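Long-range contact in sulfide-quinone reductase (Aquifex aeolicus, PDB 3HYW), which oxidises hydrogen sulfide with the help of FAD and passes the electrons to a quinone, building polysulfur chains as product: residues V277-F281 with D421-P426. Residues are numbered along the deposited sequence; the frame is centred on the assembly and turned at random.
Sequences VNRCF and DCEGAP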
loop_
_atom_site.group_PDB
_atom_site.type_symbol
_atom_site.label_atom_id
_atom_site.label_comp_id
_atom_site.label_asym_id
_atom_site.label_seq_id
_atom_site.Cartn_x
_atom_site.Cartn_y
_atom_site.Cartn_z
ATOM N N VAL A 277 -12.098 10.400 35.659
ATOM C CA VAL A 277 -10.993 11.300 35.967
ATOM C C VAL A 277 -11.034 12.506 35.053
ATOM O O VAL A 277 -11.659 12.462 33.988
ATOM C CB VAL A 277 -9.593 10.606 35.876
ATOM C CG1 VAL A 277 -9.436 9.546 36.959
ATOM C CG2 VAL A 277 -9.318 10.025 34.476
ATOM N N ASN A 278 -10.385 13.583 35.487
ATOM C CA ASN A 278 -10.189 14.752 34.639
ATOM C C ASN A 278 -8.793 14.710 33.996
ATOM O O ASN A 278 -8.144 13.667 34.012
ATOM C CB ASN A 278 -10.448 16.050 35.426
ATOM C CG ASN A 278 -9.523 16.224 36.629
ATOM O OD1 ASN A 278 -8.402 15.704 36.664
ATOM N ND2 ASN A 278 -9.986 16.992 37.615
ATOM N N ARG A 279 -8.335 15.835 33.441
ATOM C CA ARG A 279 -7.029 15.911 32.767
ATOM C C ARG A 279 -5.856 15.596 33.700
ATOM O O ARG A 279 -4.789 15.156 33.255
ATOM C CB ARG A 279 -6.825 17.301 32.163
ATOM C CG ARG A 279 -7.844 17.675 31.097
ATOM C CD ARG A 279 -7.675 19.109 30.639
ATOM N NE ARG A 279 -8.633 19.425 29.589
ATOM C CZ ARG A 279 -9.139 20.631 29.367
ATOM N NH1 ARG A 279 -10.016 20.801 28.389
ATOM N NH2 ARG A 279 -8.782 21.664 30.124
ATOM N N CYS A 280 -6.066 15.834 34.989
ATOM C CA CYS A 280 -5.027 15.682 36.004
ATOM C C CYS A 280 -5.173 14.332 36.720
ATOM O O CYS A 280 -4.572 14.095 37.766
ATOM C CB CYS A 280 -5.080 16.867 36.976
ATOM S SG CYS A 280 -4.806 18.460 36.130
ATOM N N PHE A 281 -5.990 13.462 36.127
ATOM C CA PHE A 281 -6.264 12.103 36.620
ATOM C C PHE A 281 -6.808 12.062 38.042
ATOM O O PHE A 281 -6.592 11.113 38.801
ATOM C CB PHE A 281 -5.084 11.160 36.339
ATOM C CG PHE A 281 -5.053 10.713 34.908
ATOM C CD1 PHE A 281 -4.698 11.609 33.900
ATOM C CD2 PHE A 281 -5.487 9.441 34.553
ATOM C CE1 PHE A 281 -4.734 11.227 32.558
ATOM C CE2 PHE A 281 -5.524 9.052 33.214
ATOM C CZ PHE A 281 -5.134 9.943 32.219
ATOM N N ASP A 421 -5.868 24.201 33.750
ATOM C CA ASP A 421 -7.271 23.852 33.966
ATOM C C ASP A 421 -7.463 22.344 33.850
ATOM O O ASP A 421 -7.491 21.792 32.743
ATOM C CB ASP A 421 -8.179 24.588 32.971
ATOM C CG ASP A 421 -9.665 24.325 33.217
ATOM O OD1 ASP A 421 -10.047 23.978 34.358
ATOM O OD2 ASP A 421 -10.453 24.476 32.259
ATOM N N CYS A 422 -7.601 21.696 35.004
ATOM C CA CYS A 422 -7.757 20.245 35.084
ATOM C C CYS A 422 -9.105 19.754 34.557
ATOM O O CYS A 422 -9.237 18.592 34.197
ATOM C CB CYS A 422 -7.565 19.756 36.527
ATOM S SG CYS A 422 -5.869 19.849 37.186
ATOM N N GLU A 423 -10.100 20.641 34.519
ATOM C CA GLU A 423 -11.461 20.274 34.121
ATOM C C GLU A 423 -11.568 19.951 32.633
ATOM O O GLU A 423 -11.331 20.803 31.779
ATOM C CB GLU A 423 -12.450 21.376 34.516
ATOM C CG GLU A 423 -13.906 21.050 34.211
ATOM C CD GLU A 423 -14.836 22.198 34.549
ATOM O OE1 GLU A 423 -15.004 22.503 35.751
ATOM O OE2 GLU A 423 -15.401 22.796 33.611
ATOM N N GLY A 424 -11.936 18.708 32.339
ATOM C CA GLY A 424 -12.032 18.211 30.974
ATOM C C GLY A 424 -11.638 16.748 30.928
ATOM O O GLY A 424 -11.172 16.197 31.924
ATOM N N ALA A 425 -11.824 16.123 29.769
ATOM C CA ALA A 425 -11.537 14.706 29.590
ATOM C C ALA A 425 -10.041 14.404 29.733
ATOM O O ALA A 425 -9.214 15.207 29.320
ATOM C CB ALA A 425 -12.041 14.246 28.226
ATOM N N PRO A 426 -9.690 13.237 30.305
ATOM C CA PRO A 426 -8.283 12.841 30.319
ATOM C C PRO A 426 -7.780 12.761 28.883
ATOM O O PRO A 426 -8.493 12.262 28.011
ATOM C CB PRO A 426 -8.312 11.449 30.955
ATOM C CG PRO A 426 -9.724 10.978 30.803
ATOM C CD PRO A 426 -10.548 12.211 30.926
HETATM O O HOH W 1 -8.737 24.669 29.316
#
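C280 and C422 are joined by a disulfide that ties the C-terminal tail of the chain to a type I beta turn, N278 to F281, a worked example of a covalent bond backed by a few weaker ones. The CB-SG-SG-CB torsion of -84° lies close to the favoured right angle.

Hydrogen bonds come next. Beside the disulfide, the backbone N of R279 donates to C422 O at 3.0 Å. Internal to the turn, N278 OD1 accepts from C280 N in an Asx turn, which holds the turn in shape from within.

The R279 chain, extended from CG to NE, carries its guanidinium along the tail. NH2 gives a bond of 2.9 Å to D421 O, which sits at the edge of the group; E423 O lies over one face, and NE hydrogen-bonds to S428 OG. A long salt bridge, R279 NH2 to D421 OD2 at 3.9 Å, is supplemented by a water that accepts from NH2 and donates weakly to D421 OD2. With an alanine here, D421 O and S428 OG would probably be left without this donor and the D421 carboxylate without its long salt bridge.

Apolar packing closes the other end, where the P426 ring packs against both V277 and F281, which also packs on M320 and V324 of helix 314-332. G424 CA lies near the guanidinium face, where a side chain would clash with R279 NE. F281 CZ meets P426 CB at 3.7 Å, and V277 CG2 meets P426 CG at 3.8 Å, the two side chains crossing at about a right angle.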